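Local atomic coordinates of copper chaperone PCu(A)C (Methylosinus trichosporium OB3b, PDB entry 6P1F), a protein that probably acts as a copper chaperone, its PCu(A)C domain binding copper through a histidine brace. Residues Leu27-Val32 against Met101-Glu106. Residues are numbered along the deposited sequence; the frame is centred on the assembly and turned at random.
Sequences LYMLVV and MTLVFE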
ATOM      1  N   LEU A  27      -1.276  -3.468   4.873  1.00 15.20           N
ATOM      2  CA  LEU A  27      -0.421  -3.577   3.706  1.00 13.97           C
ATOM      3  C   LEU A  27       0.787  -2.654   3.897  1.00 15.51           C
ATOM      4  O   LEU A  27       0.677  -1.588   4.471  1.00 15.34           O
ATOM      5  CB  LEU A  27      -1.196  -3.208   2.445  1.00 15.47           C
ATOM      6  CG  LEU A  27      -0.398  -3.191   1.134  1.00 19.21           C
ATOM      7  CD1 LEU A  27      -1.213  -3.747  -0.048  1.00 26.83           C
ATOM      8  CD2 LEU A  27       0.113  -1.805   0.876  1.00 20.88           C
ATOM      9  N   TYR A  28       1.957  -3.090   3.419  1.00 13.81           N
ATOM     10  CA  TYR A  28       3.171  -2.333   3.579  1.00 13.74           C
ATOM     11  C   TYR A  28       3.928  -2.260   2.271  1.00 16.33           C
ATOM     12  O   TYR A  28       4.097  -3.270   1.618  1.00 15.43           O
ATOM     13  CB  TYR A  28       4.072  -2.982   4.632  1.00 14.02           C
ATOM     14  CG  TYR A  28       3.340  -3.400   5.879  1.00 14.19           C
ATOM     15  CD1 TYR A  28       3.093  -2.484   6.904  1.00 15.92           C
ATOM     16  CD2 TYR A  28       2.879  -4.699   6.015  1.00 15.04           C
ATOM     17  CE1 TYR A  28       2.425  -2.889   8.052  1.00 18.06           C
ATOM     18  CE2 TYR A  28       2.228  -5.111   7.150  1.00 17.13           C
ATOM     19  CZ  TYR A  28       2.008  -4.189   8.171  1.00 21.85           C
ATOM     20  OH  TYR A  28       1.356  -4.548   9.329  1.00 18.64           O
ATOM     21  N   MET A  29       4.328  -1.070   1.861  1.00 16.08           N
ATOM     22  CA  MET A  29       5.121  -0.942   0.648  1.00 16.72           C
ATOM     23  C   MET A  29       6.010   0.269   0.774  1.00 18.35           C
ATOM     24  O   MET A  29       5.642   1.249   1.413  1.00 19.63           O
ATOM     25  CB  MET A  29       4.222  -0.793  -0.583  1.00 16.42           C
ATOM     26  CG  MET A  29       3.237   0.385  -0.480  1.00 17.79           C
ATOM     27  SD  MET A  29       2.050   0.333  -1.874  1.00 22.15           S
ATOM     28  CE  MET A  29       0.919   1.663  -1.399  1.00 18.59           C
ATOM     29  N   LEU A  30       7.173   0.212   0.142  1.00 15.01           N
ATOM     30  CA  LEU A  30       8.047   1.373   0.077  1.00 14.04           C
ATOM     31  C   LEU A  30       7.658   2.175  -1.140  1.00 17.31           C
ATOM     32  O   LEU A  30       7.680   1.639  -2.254  1.00 18.20           O
ATOM     33  CB  LEU A  30       9.509   0.894  -0.006  1.00 18.09           C
ATOM     34  CG  LEU A  30      10.584   1.912  -0.394  1.00 21.15           C
ATOM     35  CD1 LEU A  30      10.556   3.125   0.508  1.00 23.22           C
ATOM     36  CD2 LEU A  30      11.919   1.190  -0.256  1.00 25.00           C
ATOM     37  N   VAL A  31       7.236   3.424  -0.940  1.00 13.45           N
ATOM     38  CA  VAL A  31       6.855   4.266  -2.075  1.00 14.01           C
ATOM     39  C   VAL A  31       7.898   5.348  -2.261  1.00 18.19           C
ATOM     40  O   VAL A  31       8.250   6.054  -1.312  1.00 17.62           O
ATOM     41  CB  VAL A  31       5.488   4.925  -1.831  1.00 15.36           C
ATOM     42  CG1 VAL A  31       5.085   5.792  -3.036  1.00 17.27           C
ATOM     43  CG2 VAL A  31       4.421   3.869  -1.547  1.00 19.15           C
ATOM     44  N   VAL A  32       8.399   5.502  -3.476  1.00 14.03           N
ATOM     45  CA  VAL A  32       9.462   6.466  -3.683  1.00 15.53           C
ATOM     46  C   VAL A  32       9.060   7.437  -4.779  1.00 15.27           C
ATOM     47  O   VAL A  32       8.606   7.025  -5.841  1.00 17.32           O
ATOM     48  CB  VAL A  32      10.793   5.775  -4.078  1.00 16.66           C
ATOM     49  CG1 VAL A  32      11.821   6.808  -4.412  1.00 18.84           C
ATOM     50  CG2 VAL A  32      11.297   4.852  -2.947  1.00 17.82           C
ATOM     51  N   MET A 101      -3.798  -5.167  -7.140  1.00 15.57           N
ATOM     52  CA  MET A 101      -4.517  -3.917  -6.971  1.00 15.73           C
ATOM     53  C   MET A 101      -3.871  -2.827  -7.821  1.00 18.75           C
ATOM     54  O   MET A 101      -2.700  -2.889  -8.157  1.00 18.82           O
ATOM     55  CB  MET A 101      -4.549  -3.528  -5.488  1.00 18.69           C
ATOM     56  CG  MET A 101      -3.162  -3.291  -4.915  1.00 19.51           C
ATOM     57  SD  MET A 101      -3.181  -3.252  -3.096  1.00 20.40           S
ATOM     58  CE  MET A 101      -3.371  -5.007  -2.713  1.00 20.19           C
ATOM     59  N   THR A 102      -4.632  -1.803  -8.172  1.00 14.89           N
ATOM     60  CA  THR A 102      -4.067  -0.750  -8.998  1.00 15.69           C
ATOM     61  C   THR A 102      -3.859   0.520  -8.179  1.00 17.80           C
ATOM     62  O   THR A 102      -4.791   1.000  -7.552  1.00 19.00           O
ATOM     63  CB  THR A 102      -4.962  -0.466 -10.199  1.00 18.98           C
ATOM     64  OG1 THR A 102      -5.055  -1.675 -10.979  1.00 21.13           O
ATOM     65  CG2 THR A 102      -4.369   0.633 -11.046  1.00 19.88           C
ATOM     66  N   LEU A 103      -2.639   1.051  -8.187  1.00 16.20           N
ATOM     67  CA  LEU A 103      -2.364   2.330  -7.523  1.00 15.77           C
ATOM     68  C   LEU A 103      -2.548   3.455  -8.512  1.00 18.89           C
ATOM     69  O   LEU A 103      -2.115   3.342  -9.650  1.00 18.78           O
ATOM     70  CB  LEU A 103      -0.954   2.357  -6.982  1.00 16.53           C
ATOM     71  CG  LEU A 103      -0.596   1.180  -6.069  1.00 19.36           C
ATOM     72  CD1 LEU A 103       0.863   1.353  -5.548  1.00 22.55           C
ATOM     73  CD2 LEU A 103      -1.557   1.026  -4.915  1.00 21.19           C
ATOM     74  N   VAL A 104      -3.177   4.547  -8.082  1.00 14.87           N
ATOM     75  CA  VAL A 104      -3.374   5.692  -8.967  1.00 15.13           C
ATOM     76  C   VAL A 104      -2.609   6.883  -8.430  1.00 15.04           C
ATOM     77  O   VAL A 104      -2.885   7.332  -7.315  1.00 17.49           O
ATOM     78  CB  VAL A 104      -4.847   6.067  -9.072  1.00 18.23           C
ATOM     79  CG1 VAL A 104      -5.037   7.243 -10.064  1.00 18.82           C
ATOM     80  CG2 VAL A 104      -5.661   4.842  -9.499  1.00 21.79           C
ATOM     81  N   PHE A 105      -1.631   7.360  -9.192  1.00 16.48           N
ATOM     82  CA  PHE A 105      -0.884   8.559  -8.828  1.00 15.54           C
ATOM     83  C   PHE A 105      -1.341   9.719  -9.682  1.00 15.49           C
ATOM     84  O   PHE A 105      -1.537   9.584 -10.888  1.00 18.61           O
ATOM     85  CB  PHE A 105       0.633   8.343  -8.961  1.00 13.52           C
ATOM     86  CG  PHE A 105       1.155   7.311  -8.030  1.00 13.34           C
ATOM     87  CD1 PHE A 105       1.653   7.684  -6.794  1.00 18.09           C
ATOM     88  CD2 PHE A 105       1.131   5.959  -8.369  1.00 15.79           C
ATOM     89  CE1 PHE A 105       2.139   6.740  -5.904  1.00 18.84           C
ATOM     90  CE2 PHE A 105       1.594   5.003  -7.471  1.00 17.39           C
ATOM     91  CZ  PHE A 105       2.106   5.397  -6.260  1.00 17.06           C
ATOM     92  N   GLU A 106      -1.590  10.848  -9.031  1.00 17.71           N
ATOM     93  CA  GLU A 106      -2.064  12.043  -9.694  1.00 20.35           C
ATOM     94  C   GLU A 106      -1.200  12.445 -10.891  1.00 20.04           C
ATOM     95  O   GLU A 106      -1.730  12.749 -11.962  1.00 23.49           O
ATOM     96  CB  GLU A 106      -2.105  13.178  -8.670  1.00 20.88           C
ATOM     97  CG  GLU A 106      -2.663  14.464  -9.204  1.00 31.93           C
ATOM     98  CD  GLU A 106      -2.789  15.478  -8.088  1.00 54.06           C
ATOM     99  OE1 GLU A 106      -1.771  16.125  -7.748  1.00 55.05           O
ATOM    100  OE2 GLU A 106      -3.894  15.585  -7.519  1.00 66.80           O
TER
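Leu-27 meets the end of Met-101 tip to tip, its CD1 lying 3.7 Å from both SD and CE of Met-101. This is packing in the core of the PCu(A)C domain, a cupredoxin-like beta fold, between strands on facing walls that are not hydrogen-bonded partners. Strand 24-33 pairs with strands 8-16 and 73-89, while strand 98-105 pairs with 39-45 and 109-118. The two segments run roughly parallel, with axes 12.0 Å apart at closest approach and an angle of 27° between them. Alternate side chains fill the gap. Met-29 and Leu-103 form the next layer, also end to end. Met-29 starts with CG between the backbone N and carbonyl carbon (chi1 56°) and then runs fully extended. This carries Met-29 SD to 4.0 Å from Leu-103 CD1. Met-101 shares that first torsion but has a bend at chi3 (75°) that sets CE as well as SD against Leu-27 CD1. All six touching residues are buried. Around them, Met-29 also rests on Ile-10, Leu-103 on Val-111 and Val-44, and both Leu-27 and Met-101 on Ala-115. Leu-27 lies about 7 Å, side chain to side chain, from His-83, a zinc ligand in another structure of this protein, and Met-29 about as far from the copper ligand His-12; neither metal is bound here. At the far end, Val-31 CG1 approaches Phe-105 CE1 obliquely at 4.2 Å.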